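ErfK/YbiS/YcfS/YnhG family protein (Xylanimonas cellulosilytica, PDB 4LPQ) probably acts as a peptidoglycan L,D-transpeptidase in cell-wall biogenesis, this piece holding a putative peptidoglycan-binding domain and the catalytic domain. Local coordinates at residues G31-K36 against M189-D194; A56-D61 against G65-A70; A7-Y10 against G14-G17; D142-S147 against D153-K158; I90-Q95 against T130-F135. All blocks are in the same frame, centred on the assembly; numbering follows the deposited sequence. Where two conformers were deposited one is given.

Interaction 1: residues G31-K36 against M189-D194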
# COMPACT_ATOMS: atom_id res chain seq x y z
N GLY A 31 5.33 1.94 11.62
CA GLY A 31 5.79 1.51 10.33
C GLY A 31 4.85 1.62 9.16
O GLY A 31 5.15 1.21 8.06
N TYR A 32 3.70 2.28 9.39
CA TYR A 32 2.78 2.55 8.30
C TYR A 32 3.36 3.72 7.53
O TYR A 32 3.74 4.72 8.12
CB TYR A 32 1.38 2.84 8.86
CG TYR A 32 0.83 1.57 9.47
CD1 TYR A 32 1.13 1.20 10.79
CD2 TYR A 32 0.09 0.65 8.73
CE1 TYR A 32 0.71 0.02 11.31
CE2 TYR A 32 -0.31 -0.59 9.24
CZ TYR A 32 -0.00 -0.91 10.57
OH TYR A 32 -0.46 -2.09 11.05
N PHE A 33 3.44 3.62 6.22
CA PHE A 33 4.21 4.60 5.44
C PHE A 33 3.57 5.95 5.45
O PHE A 33 2.45 6.15 4.98
CB PHE A 33 4.32 4.12 3.99
CG PHE A 33 5.13 5.07 3.15
CD1 PHE A 33 6.50 5.08 3.27
CD2 PHE A 33 4.54 6.01 2.40
CE1 PHE A 33 7.25 6.03 2.57
CE2 PHE A 33 5.25 6.90 1.70
CZ PHE A 33 6.60 6.94 1.78
N ILE A 34 4.33 6.90 5.98
CA ILE A 34 3.94 8.31 6.09
C ILE A 34 5.25 9.08 6.32
O ILE A 34 6.08 8.72 7.19
CB ILE A 34 2.91 8.55 7.22
CG1 ILE A 34 2.31 9.94 7.14
CG2 ILE A 34 3.42 8.22 8.59
CD1 ILE A 34 1.14 10.11 8.14
N LEU A 35 5.42 10.15 5.64
CA LEU A 35 6.65 10.96 5.70
C LEU A 35 6.62 12.12 6.69
O LEU A 35 7.67 12.51 7.21
CB LEU A 35 6.99 11.49 4.29
CG LEU A 35 7.30 10.51 3.23
CD1 LEU A 35 7.65 11.18 1.92
CD2 LEU A 35 8.44 9.66 3.69
N LYS A 36 5.43 12.74 6.92
CA LYS A 36 5.30 13.98 7.69
C LYS A 36 4.25 13.87 8.74
O LYS A 36 3.14 13.37 8.52
CB LYS A 36 4.79 15.08 6.76
CG LYS A 36 5.76 15.62 5.77
CD LYS A 36 5.38 17.03 5.36
CE LYS A 36 3.99 17.03 4.75
NZ LYS A 36 3.94 18.16 3.81
N MSE A 189 6.48 4.31 -3.60
CA MSE A 189 7.30 3.67 -4.64
C MSE A 189 8.72 4.29 -4.57
O MSE A 189 9.70 3.54 -4.66
CB MSE A 189 6.67 3.87 -6.01
CG MSE A 189 7.23 2.86 -6.98
SE MSE A 189 6.51 1.05 -6.55
CE MSE A 189 7.97 -0.03 -7.22
N ASN A 190 8.84 5.59 -4.39
CA ASN A 190 10.11 6.23 -4.30
C ASN A 190 10.90 5.72 -3.11
O ASN A 190 12.11 5.48 -3.21
CB ASN A 190 9.98 7.77 -4.27
CG ASN A 190 9.43 8.35 -5.56
OD1 ASN A 190 9.54 7.78 -6.64
ND2 ASN A 190 8.84 9.54 -5.42
N TRP A 191 10.20 5.53 -2.00
CA TRP A 191 10.80 4.99 -0.81
C TRP A 191 11.35 3.58 -1.06
O TRP A 191 12.52 3.27 -0.71
CB TRP A 191 9.89 5.05 0.39
CG TRP A 191 10.47 4.50 1.64
CD1 TRP A 191 11.29 5.18 2.50
CD2 TRP A 191 10.43 3.14 2.12
NE1 TRP A 191 11.72 4.32 3.51
CE2 TRP A 191 11.21 3.06 3.29
CE3 TRP A 191 9.77 1.98 1.68
CZ2 TRP A 191 11.39 1.87 3.99
CZ3 TRP A 191 9.93 0.81 2.37
CH2 TRP A 191 10.72 0.74 3.55
N LEU A 192 10.56 2.71 -1.67
CA LEU A 192 10.98 1.36 -2.03
C LEU A 192 12.22 1.41 -2.89
O LEU A 192 13.16 0.65 -2.62
CB LEU A 192 9.85 0.65 -2.75
CG LEU A 192 8.66 0.24 -1.89
CD1 LEU A 192 7.50 -0.22 -2.76
CD2 LEU A 192 9.02 -0.81 -0.87
N TRP A 193 12.28 2.26 -3.93
CA TRP A 193 13.40 2.34 -4.81
C TRP A 193 14.64 2.87 -4.14
O TRP A 193 15.75 2.34 -4.29
CB TRP A 193 13.08 3.17 -6.03
CG TRP A 193 12.42 2.57 -7.16
CD1 TRP A 193 11.05 2.28 -7.27
CD2 TRP A 193 13.00 2.30 -8.45
NE1 TRP A 193 10.78 1.82 -8.52
CE2 TRP A 193 11.94 1.82 -9.28
CE3 TRP A 193 14.24 2.43 -9.00
CZ2 TRP A 193 12.10 1.52 -10.61
CZ3 TRP A 193 14.41 2.11 -10.30
CH2 TRP A 193 13.34 1.68 -11.12
N ASP A 194 14.49 4.03 -3.49
CA ASP A 194 15.61 4.94 -3.21
C ASP A 194 16.11 4.89 -1.78
O ASP A 194 17.23 5.18 -1.53
CB ASP A 194 15.25 6.37 -3.57
CG ASP A 194 14.90 6.59 -5.00
OD1 ASP A 194 15.38 5.84 -5.87
OD2 ASP A 194 14.08 7.56 -5.23
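Phe33 and Trp191 make nearly all of this small contact, which buries 97 Å² between a loop of the putative peptidoglycan-binding domain and helix 186-196 of the catalytic domain. The tight part is one corner of the phenyl ring: Phe33 CE1 rests 3.6 Å from Trp191 CB and 3.7 Å from Trp191 CG, so it wedges where the indole joins its stem. Away from that corner the rings diverge, with planes 51° apart and the centroid of the Phe33 ring 5.5 Å from that of the five-membered indole ring. In both residues CG lies anti to the backbone N (chi1 -178° for Phe33, 180° for Trp191), which extends each side chain toward the other segment, the two passing with opposite headings. The looser side lies toward exposed Leu35, whose CD2 comes no nearer than 5.4 Å to Trp191 CD1. Strand 104-110 serves both partners: Ile109 packs on Phe33, Val106 and Arg107 on Trp191. Trp196, farther along helix 186-196, stacks on the indole. The joint is therefore apolar, resting on van der Waals fit and the partial shielding of two aromatic rings, without any directional polar bond across it.

Interaction 2: residues A56-D61 against G65-A70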
# COMPACT_ATOMS: atom_id res chain seq x y z
N ALA A 56 -5.37 -4.05 10.19
CA ALA A 56 -6.03 -4.39 11.42
C ALA A 56 -7.38 -5.08 11.16
O ALA A 56 -8.05 -5.46 12.14
CB ALA A 56 -6.18 -3.16 12.31
N GLY A 57 -7.84 -5.17 9.94
CA GLY A 57 -9.10 -5.80 9.63
C GLY A 57 -10.35 -4.96 9.91
O GLY A 57 -11.41 -5.54 10.14
N LEU A 58 -10.17 -3.64 9.92
CA LEU A 58 -11.23 -2.72 10.26
C LEU A 58 -11.89 -2.15 9.04
O LEU A 58 -11.32 -2.15 7.94
CB LEU A 58 -10.62 -1.58 11.07
CG LEU A 58 -9.88 -2.06 12.30
CD1 LEU A 58 -9.30 -0.91 12.97
CD2 LEU A 58 -10.80 -2.88 13.22
N TYR A 59 -13.09 -1.64 9.22
CA TYR A 59 -13.83 -1.02 8.12
C TYR A 59 -12.99 0.13 7.56
O TYR A 59 -12.47 0.97 8.30
CB TYR A 59 -15.18 -0.51 8.65
CG TYR A 59 -16.17 -0.05 7.62
CD1 TYR A 59 -16.84 -0.94 6.82
CD2 TYR A 59 -16.45 1.27 7.49
CE1 TYR A 59 -17.76 -0.47 5.90
CE2 TYR A 59 -17.38 1.73 6.62
CZ TYR A 59 -18.04 0.88 5.82
OH TYR A 59 -18.99 1.35 4.94
N ARG A 60 -12.84 0.14 6.24
CA ARG A 60 -11.84 1.00 5.60
C ARG A 60 -12.46 2.33 5.24
O ARG A 60 -12.57 2.72 4.10
CB ARG A 60 -11.29 0.32 4.38
CG ARG A 60 -10.68 -1.08 4.63
CD ARG A 60 -10.46 -1.83 3.33
NE ARG A 60 -10.01 -3.18 3.64
CZ ARG A 60 -9.75 -4.12 2.70
NH1 ARG A 60 -9.73 -3.81 1.43
NH2 ARG A 60 -9.39 -5.35 3.08
N ASP A 61 -12.78 3.14 6.19
CA ASP A 61 -13.44 4.42 6.01
C ASP A 61 -12.57 5.66 6.23
O ASP A 61 -13.04 6.79 5.95
CB ASP A 61 -14.71 4.53 6.85
CG ASP A 61 -14.43 4.48 8.36
OD1 ASP A 61 -13.25 4.55 8.77
OD2 ASP A 61 -15.41 4.38 9.16
N GLY A 65 -12.16 6.36 14.51
CA GLY A 65 -13.09 6.31 15.62
C GLY A 65 -12.61 5.39 16.71
O GLY A 65 -11.46 4.97 16.78
N PRO A 66 -13.54 5.05 17.62
CA PRO A 66 -13.14 4.28 18.82
C PRO A 66 -12.41 2.96 18.51
O PRO A 66 -11.38 2.61 19.13
CB PRO A 66 -14.49 4.04 19.52
CG PRO A 66 -15.26 5.31 19.21
CD PRO A 66 -14.89 5.61 17.78
N GLN A 67 -12.92 2.18 17.54
CA GLN A 67 -12.31 0.90 17.23
C GLN A 67 -10.93 1.03 16.62
O GLN A 67 -10.01 0.26 16.96
CB GLN A 67 -13.25 0.10 16.38
CG GLN A 67 -12.84 -1.35 16.17
CD GLN A 67 -13.75 -2.14 15.28
OE1 GLN A 67 -14.40 -1.62 14.42
NE2 GLN A 67 -13.71 -3.43 15.47
N THR A 68 -10.80 1.96 15.67
CA THR A 68 -9.48 2.21 15.08
C THR A 68 -8.48 2.69 16.10
O THR A 68 -7.34 2.23 16.14
CB THR A 68 -9.59 3.12 13.83
OG1 THR A 68 -10.41 2.53 12.85
CG2 THR A 68 -8.23 3.37 13.23
N GLN A 69 -8.92 3.57 16.99
CA GLN A 69 -8.05 4.06 18.04
C GLN A 69 -7.60 2.92 18.94
O GLN A 69 -6.45 2.89 19.34
CB GLN A 69 -8.78 5.14 18.86
CG GLN A 69 -7.95 5.70 19.96
CD GLN A 69 -6.85 6.55 19.40
OE1 GLN A 69 -7.05 7.36 18.50
NE2 GLN A 69 -5.67 6.38 19.97
N ALA A 70 -8.50 1.99 19.26
CA ALA A 70 -8.10 0.87 20.05
C ALA A 70 -6.99 0.05 19.42
O ALA A 70 -6.05 -0.39 20.08
CB ALA A 70 -9.31 -0.01 20.41
O HOH W 1 -14.63 -2.17 11.67
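Leu58 forks its two methyl groups onto two polar side chains, Gln67 and Thr68. CD2 lies against the amide of Gln67, almost equally far from the amide atoms, at 3.7 Å from both Gln67 CD and Gln67 NE2. The other methyl, CD1, sits 3.6 Å from Thr68 OG1, a hydroxyl that already has a hydrogen-bond partner in Gln53 NE2 and can therefore tolerate a hydrocarbon beside it. With CG anti to the carbonyl carbon (chi1 -56°), Leu58 sends its branches obliquely across both helix side chains. Gln67 reaches out fully extended, and this brings its OE1 to a bridging water, 2.8 Å away, which donates to it while accepting from Tyr59 N at 2.9 Å. The loop and the helix are thus joined by the two leucine methyls and, alongside them, by one bridging water. An alanine in place of Leu58 would lose both methyls and would probably leave a gap over the Gln67 amide, with the glutamine freer to turn. Just before Leu58, Gly57 ends helix 43-56 in a Schellman motif; after it the chain turns back, and Gly65 is the N-cap of helix 66-74. Leu58 also touches Gln53 and Thr68 touches Phe52, so the loop and helix 66-74 both pack on helix 43-56 within the putative peptidoglycan-binding domain.

Interaction 3: residues A7-Y10 against G14-G17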
# COMPACT_ATOMS: atom_id res chain seq x y z
N ALA A 7 -18.24 17.24 20.48
CA ALA A 7 -17.78 15.91 20.88
C ALA A 7 -16.44 15.83 20.29
O ALA A 7 -15.99 16.77 19.66
CB ALA A 7 -18.63 14.79 20.38
N PRO A 8 -15.81 14.63 20.57
CA PRO A 8 -14.44 14.63 20.13
C PRO A 8 -14.36 14.65 18.63
O PRO A 8 -15.31 14.44 17.95
CB PRO A 8 -13.88 13.34 20.70
CG PRO A 8 -14.99 12.42 20.69
CD PRO A 8 -16.10 13.24 21.19
N GLN A 9 -13.18 14.94 18.17
CA GLN A 9 -12.85 14.82 16.79
C GLN A 9 -12.45 13.40 16.61
O GLN A 9 -11.70 12.85 17.37
CB GLN A 9 -11.65 15.68 16.44
CG GLN A 9 -11.06 15.32 15.05
CD GLN A 9 -9.78 16.02 14.69
OE1 GLN A 9 -8.72 15.55 14.99
NE2 GLN A 9 -9.91 17.17 14.08
N TYR A 10 -12.92 12.82 15.53
CA TYR A 10 -12.33 11.62 15.08
C TYR A 10 -11.48 12.01 13.87
O TYR A 10 -12.01 12.53 12.94
CB TYR A 10 -13.42 10.63 14.73
CG TYR A 10 -14.37 10.35 15.89
CD1 TYR A 10 -13.93 9.78 17.05
CD2 TYR A 10 -15.67 10.71 15.84
CE1 TYR A 10 -14.78 9.53 18.10
CE2 TYR A 10 -16.52 10.49 16.90
CZ TYR A 10 -16.07 9.87 18.00
OH TYR A 10 -16.90 9.66 19.04
N GLY A 14 -9.21 15.87 5.97
CA GLY A 14 -9.56 17.26 6.12
C GLY A 14 -9.36 17.75 7.54
O GLY A 14 -9.39 18.96 7.76
N SER A 15 -9.29 16.85 8.49
CA SER A 15 -9.08 17.26 9.88
C SER A 15 -7.70 17.91 10.04
O SER A 15 -6.72 17.57 9.33
CB SER A 15 -9.08 16.02 10.81
OG SER A 15 -10.32 15.36 10.89
N THR A 16 -7.59 18.76 11.08
CA THR A 16 -6.29 19.30 11.48
C THR A 16 -6.26 19.41 13.00
O THR A 16 -7.30 19.47 13.69
CB THR A 16 -6.17 20.73 10.87
OG1 THR A 16 -4.84 21.26 10.90
CG2 THR A 16 -6.95 21.68 11.67
N GLY A 17 -5.05 19.42 13.50
CA GLY A 17 -4.88 19.62 14.91
C GLY A 17 -4.00 18.59 15.61
O GLY A 17 -3.48 17.68 14.98
O HOH W 2 -7.02 17.49 16.41
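Gln9 stretches its side chain straight across to Ser15 and Thr16, and its amide does most of the touching. CG is anti to the backbone N (chi1 166°) and the chain stays extended beyond it, so the carboxamide is delivered beside the second segment. There NE2 passes along Ser15, 3.6 Å from Ser15 CB, and points on to Thr16 O. That bond is straight, with an N-H...O angle of 165°, but weak, at 3.5 Å between Gln9 NE2 and Thr16 O. At the other end of the amide, Gln9 OE1 accepts a hydrogen bond from a water 2.9 Å away, which in turn donates weakly to the same Thr16 O. Both links to that carbonyl are long and weak, a light tether at the surface. The Ser15 hydroxyl belongs to the turn itself, bonded to Gln12 O, while its CB lies against the amide in van der Waals contact. Thr16 OG1 is turned to Asp40 and Gly39. Gln9 also lies on Glu19 and Val20 of helix 18-30. The arrangement is that of an N-terminal arm folded back on the loop that runs through a helix N-cap, Gly17, into helix 18-30 of the putative peptidoglycan-binding domain.

Interaction 4: residues D142-S147 against D153-K158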
# COMPACT_ATOMS: atom_id res chain seq x y z
N ASP A 142 12.70 3.06 -14.66
CA ASP A 142 12.86 4.15 -13.72
C ASP A 142 12.37 5.48 -14.22
O ASP A 142 13.15 6.42 -14.40
CB ASP A 142 14.33 4.29 -13.29
CG ASP A 142 14.56 5.23 -12.14
OD1 ASP A 142 13.58 5.66 -11.50
OD2 ASP A 142 15.80 5.47 -11.86
N GLY A 143 11.08 5.60 -14.30
CA GLY A 143 10.33 6.81 -14.76
C GLY A 143 8.86 6.40 -14.97
O GLY A 143 8.35 5.38 -14.44
N MSE A 144 8.11 7.21 -15.69
CA MSE A 144 6.73 7.03 -15.99
C MSE A 144 6.60 6.19 -17.29
O MSE A 144 7.09 6.63 -18.36
CB MSE A 144 6.10 8.44 -16.09
CG MSE A 144 4.60 8.25 -16.14
SE MSE A 144 3.74 7.74 -14.49
CE MSE A 144 3.54 9.40 -13.58
N HIS A 145 5.95 5.02 -17.24
CA HIS A 145 5.82 4.13 -18.39
C HIS A 145 4.44 3.59 -18.65
O HIS A 145 3.66 3.43 -17.72
CB HIS A 145 6.76 2.93 -18.15
CG HIS A 145 8.20 3.32 -18.33
ND1 HIS A 145 9.09 3.81 -17.38
CD2 HIS A 145 8.92 3.26 -19.47
CE1 HIS A 145 10.27 4.09 -17.95
NE2 HIS A 145 10.20 3.71 -19.20
N SER A 146 4.15 3.24 -19.86
CA SER A 146 2.89 2.65 -20.23
C SER A 146 2.92 1.16 -19.85
O SER A 146 4.01 0.61 -19.57
CB SER A 146 2.66 2.78 -21.73
OG SER A 146 3.64 2.10 -22.44
N SER A 147 1.74 0.56 -19.83
CA SER A 147 1.53 -0.84 -19.54
C SER A 147 0.72 -1.55 -20.56
O SER A 147 -0.31 -0.97 -20.97
CB SER A 147 0.85 -0.97 -18.18
OG SER A 147 0.51 -2.31 -17.86
N ASP A 153 -0.66 5.14 -16.97
CA ASP A 153 0.79 4.97 -16.85
C ASP A 153 1.15 4.54 -15.41
O ASP A 153 0.41 4.77 -14.44
CB ASP A 153 1.54 6.25 -17.22
CG ASP A 153 1.46 6.58 -18.70
OD1 ASP A 153 1.34 5.71 -19.59
OD2 ASP A 153 1.52 7.77 -18.96
N MSE A 154 2.31 3.97 -15.31
CA MSE A 154 2.85 3.43 -14.11
C MSE A 154 4.11 4.21 -13.76
O MSE A 154 5.03 4.39 -14.56
CB MSE A 154 3.31 1.97 -14.31
CG MSE A 154 2.13 1.07 -14.67
SE MSE A 154 2.64 -0.89 -14.73
CE MSE A 154 3.89 -0.69 -16.06
N TRP A 155 4.21 4.61 -12.49
CA TRP A 155 5.40 5.32 -11.96
C TRP A 155 6.42 4.36 -11.41
O TRP A 155 6.13 3.64 -10.43
CB TRP A 155 4.98 6.38 -10.91
CG TRP A 155 6.15 7.10 -10.33
CD1 TRP A 155 6.58 7.01 -9.04
CD2 TRP A 155 7.00 8.04 -10.99
NE1 TRP A 155 7.67 7.86 -8.87
CE2 TRP A 155 7.93 8.49 -10.05
CE3 TRP A 155 7.09 8.51 -12.32
CZ2 TRP A 155 8.94 9.38 -10.40
CZ3 TRP A 155 8.10 9.33 -12.66
CH2 TRP A 155 9.01 9.79 -11.71
N ARG A 156 7.59 4.29 -12.01
CA ARG A 156 8.70 3.48 -11.54
C ARG A 156 8.30 2.03 -11.29
O ARG A 156 8.58 1.51 -10.20
CB ARG A 156 9.36 4.18 -10.37
CG ARG A 156 9.78 5.64 -10.59
CD ARG A 156 10.53 6.21 -9.42
NE ARG A 156 11.88 5.76 -9.31
CZ ARG A 156 12.65 6.05 -8.30
NH1 ARG A 156 12.18 6.64 -7.23
NH2 ARG A 156 13.96 5.75 -8.37
N PRO A 157 7.75 1.36 -12.30
CA PRO A 157 7.41 -0.07 -12.10
C PRO A 157 8.63 -0.97 -11.85
O PRO A 157 9.65 -0.84 -12.50
CB PRO A 157 6.69 -0.39 -13.39
CG PRO A 157 7.29 0.53 -14.43
CD PRO A 157 7.47 1.82 -13.68
N LYS A 158 8.35 -1.91 -10.96
CA LYS A 158 9.21 -3.03 -10.69
C LYS A 158 8.44 -4.31 -11.07
O LYS A 158 7.39 -4.61 -10.45
CB LYS A 158 9.64 -3.10 -9.27
CG LYS A 158 10.53 -1.95 -8.89
CD LYS A 158 11.50 -2.23 -7.95
CE LYS A 158 12.36 -1.08 -7.58
NZ LYS A 158 13.84 -1.33 -7.66
O HOH W 3 4.70 7.84 -19.91
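Met144 pairs with Trp155 and His145 with Met154 in a short antiparallel hairpin. Backbone bonds come first: the hydrogen-bonded pair is closed by His145 N to Met154 O (2.9 Å) and Met154 N to His145 O (2.8 Å), and past these pairs, where the chain turns a corner, Arg156 N adds a bond to Gly143 O at 2.8 Å. Of charged contacts there is one: Asp142 OD1 receives both Arg156 NE (2.8 Å) and Arg156 NH2 (3.2 Å), near the guanidinium plane and with the carboxylate plane only 19° from it. The two bonds are individually bent and weak, yet together form a salt bridge. Among apolar contacts, the selenomethionine Met144 curls back, bent at chi2 and chi3, bringing SE to the edge of the Trp155 six-membered ring in a Met-aromatic contact, while its CE lies 3.9 Å from Trp155 CE3. On the sheet face shared with His145, the selenomethionine Met154 puts CE 3.7 Å from Ser147 CB. A methionine in place of Arg156 would probably leave the carboxylates of Asp142 and Asp194, which both pair with this guanidinium, without their positive partner. Around the hairpin, Arg156 and Trp155 also bond Asn190 of helix 186-196, where Trp193 makes a cation-pi contact with Arg156. On the other side strand 164-168 pairs with strand 154-159, and Met154 touches the predicted active-site residues His167 and Cys181.

Interaction 5: residues I90-Q95 against T130-F135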
# COMPACT_ATOMS: atom_id res chain seq x y z
N ILE A 90 2.76 -9.13 -0.53
CA ILE A 90 1.54 -8.45 -0.87
C ILE A 90 0.39 -9.35 -0.43
O ILE A 90 0.18 -10.46 -0.90
CB ILE A 90 1.52 -8.18 -2.40
CG1 ILE A 90 2.74 -7.27 -2.79
CG2 ILE A 90 0.19 -7.51 -2.74
CD1 ILE A 90 3.09 -7.16 -4.21
N ASP A 91 -0.34 -8.82 0.56
CA ASP A 91 -1.52 -9.45 1.13
C ASP A 91 -2.71 -9.03 0.37
O ASP A 91 -3.18 -7.90 0.52
CB ASP A 91 -1.60 -9.14 2.65
CG ASP A 91 -2.74 -9.85 3.33
OD1 ASP A 91 -3.77 -10.16 2.67
OD2 ASP A 91 -2.58 -10.08 4.56
N LEU A 92 -3.19 -9.89 -0.53
CA LEU A 92 -4.29 -9.55 -1.43
C LEU A 92 -5.61 -9.37 -0.72
O LEU A 92 -6.40 -8.52 -1.11
CB LEU A 92 -4.38 -10.53 -2.58
CG LEU A 92 -3.14 -10.60 -3.48
CD1 LEU A 92 -3.27 -11.74 -4.43
CD2 LEU A 92 -2.93 -9.24 -4.18
N ASP A 93 -5.87 -10.14 0.35
CA ASP A 93 -7.09 -9.97 1.10
C ASP A 93 -7.14 -8.62 1.82
O ASP A 93 -8.17 -7.92 1.84
CB ASP A 93 -7.27 -11.08 2.12
CG ASP A 93 -7.62 -12.42 1.48
OD1 ASP A 93 -7.78 -12.55 0.23
OD2 ASP A 93 -7.64 -13.38 2.27
N LYS A 94 -6.04 -8.23 2.42
CA LYS A 94 -5.95 -6.96 3.14
C LYS A 94 -5.60 -5.77 2.26
O LYS A 94 -5.78 -4.62 2.65
CB LYS A 94 -4.97 -7.05 4.32
CG LYS A 94 -5.44 -8.03 5.38
CD LYS A 94 -4.54 -8.01 6.61
CE LYS A 94 -5.14 -8.81 7.77
NZ LYS A 94 -4.29 -8.75 8.99
N GLN A 95 -5.12 -6.02 1.04
CA GLN A 95 -4.76 -4.97 0.11
C GLN A 95 -3.65 -4.07 0.68
O GLN A 95 -3.72 -2.82 0.63
CB GLN A 95 -5.98 -4.19 -0.34
CG GLN A 95 -6.98 -5.01 -1.18
CD GLN A 95 -6.49 -5.16 -2.60
OE1 GLN A 95 -6.43 -4.19 -3.36
NE2 GLN A 95 -5.97 -6.36 -2.89
N THR A 130 -4.68 -10.69 -10.04
CA THR A 130 -3.28 -10.60 -9.64
C THR A 130 -2.83 -11.94 -9.21
O THR A 130 -3.52 -12.58 -8.38
CB THR A 130 -3.16 -9.60 -8.47
OG1 THR A 130 -3.60 -8.29 -8.94
CG2 THR A 130 -1.75 -9.50 -7.95
N PRO A 131 -1.72 -12.41 -9.74
CA PRO A 131 -1.37 -13.76 -9.39
C PRO A 131 -0.83 -13.92 -7.98
O PRO A 131 -0.15 -13.06 -7.48
CB PRO A 131 -0.24 -14.12 -10.38
CG PRO A 131 0.30 -12.83 -10.80
CD PRO A 131 -0.82 -11.84 -10.72
N ARG A 132 -1.19 -15.00 -7.36
CA ARG A 132 -0.66 -15.44 -6.11
C ARG A 132 0.54 -16.32 -6.37
O ARG A 132 0.59 -17.09 -7.34
CB ARG A 132 -1.68 -16.23 -5.28
CG ARG A 132 -2.74 -15.34 -4.73
CD ARG A 132 -3.93 -16.04 -4.07
NE ARG A 132 -5.10 -15.09 -4.19
CZ ARG A 132 -5.79 -14.27 -3.33
NH1 ARG A 132 -5.74 -14.00 -1.88
NH2 ARG A 132 -6.65 -13.54 -4.00
N GLY A 133 1.56 -16.20 -5.53
CA GLY A 133 2.76 -16.98 -5.68
C GLY A 133 4.01 -16.30 -5.27
O GLY A 133 3.99 -15.31 -4.58
N ASP A 134 5.14 -16.96 -5.62
CA ASP A 134 6.41 -16.56 -5.13
C ASP A 134 7.29 -16.19 -6.35
O ASP A 134 7.68 -17.10 -7.09
CB ASP A 134 6.96 -17.75 -4.38
CG ASP A 134 7.92 -17.48 -3.38
OD1 ASP A 134 8.67 -16.55 -3.48
OD2 ASP A 134 7.99 -18.37 -2.43
N PHE A 135 7.51 -14.90 -6.51
CA PHE A 135 8.09 -14.34 -7.71
C PHE A 135 9.31 -13.49 -7.36
O PHE A 135 9.76 -13.50 -6.18
CB PHE A 135 7.05 -13.48 -8.44
CG PHE A 135 5.84 -14.22 -8.77
CD1 PHE A 135 5.78 -15.15 -9.78
CD2 PHE A 135 4.61 -14.01 -8.08
CE1 PHE A 135 4.62 -15.89 -10.03
CE2 PHE A 135 3.48 -14.71 -8.39
CZ PHE A 135 3.47 -15.66 -9.37
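Arg132 NH1 is gripped by two carboxylates: Asp93 OD1 at 3.3 Å, and the chain's terminal carboxylate on Tyr207. The first bond lies close to the guanidinium plane, at its edge, but meets Asp93 OD1 from above the carboxylate plane (48° out of it), and the two planes stand 55° apart. Leu92 packs by one methyl, CD1, which sits over the centre of one guanidinium face, 3.7 Å from Arg132 CZ, and equally near Arg132 CG. The arginine is thus held at an edge by charge and on a face by hydrocarbon. The second branch of the leucine, CD2, meets Thr130 CG2 at 4.0 Å, while Thr130 OG1 turns to Gly180 O and Gly114 N. The turn bearing Leu92 and Asp93 is braced from within. Asp91 OD1 accepts Lys94 N (3.0 Å) in an Asx motif, and Gln95 NE2 gives a nearly straight bond to Leu92 O (2.8 Å). These residues form the connection of the hairpin between strands 86-91 and 96-101, packed against the start of strand 133-140. The strands so joined belong to the mixed sheet of the YkuD-type catalytic domain, with the Thr130 side chain about 7 Å from that of the predicted nucleophile Cys181.

From the N terminus, interaction 3 closes first, a short loop ahead of helix 18-30. Interaction 1 then opens at 31-36 and does not close until 189-194, so its large loop encloses three others in series and none cross: interaction 2 between the loop after helix 43-56 and helix 66-74, interaction 5 in the catalytic sheet, and interaction 4 in the hairpin of strands 144-145 and 154-159. Interaction 1 ties the two domains together; so does a probable hydrogen bond from Arg60 of interaction 2 to Asp93 of interaction 5. Tyr10 packs on Gly65 and Pro66, joining interactions 3 and 2, whereas helix 186-196 links interaction 1 with interaction 4.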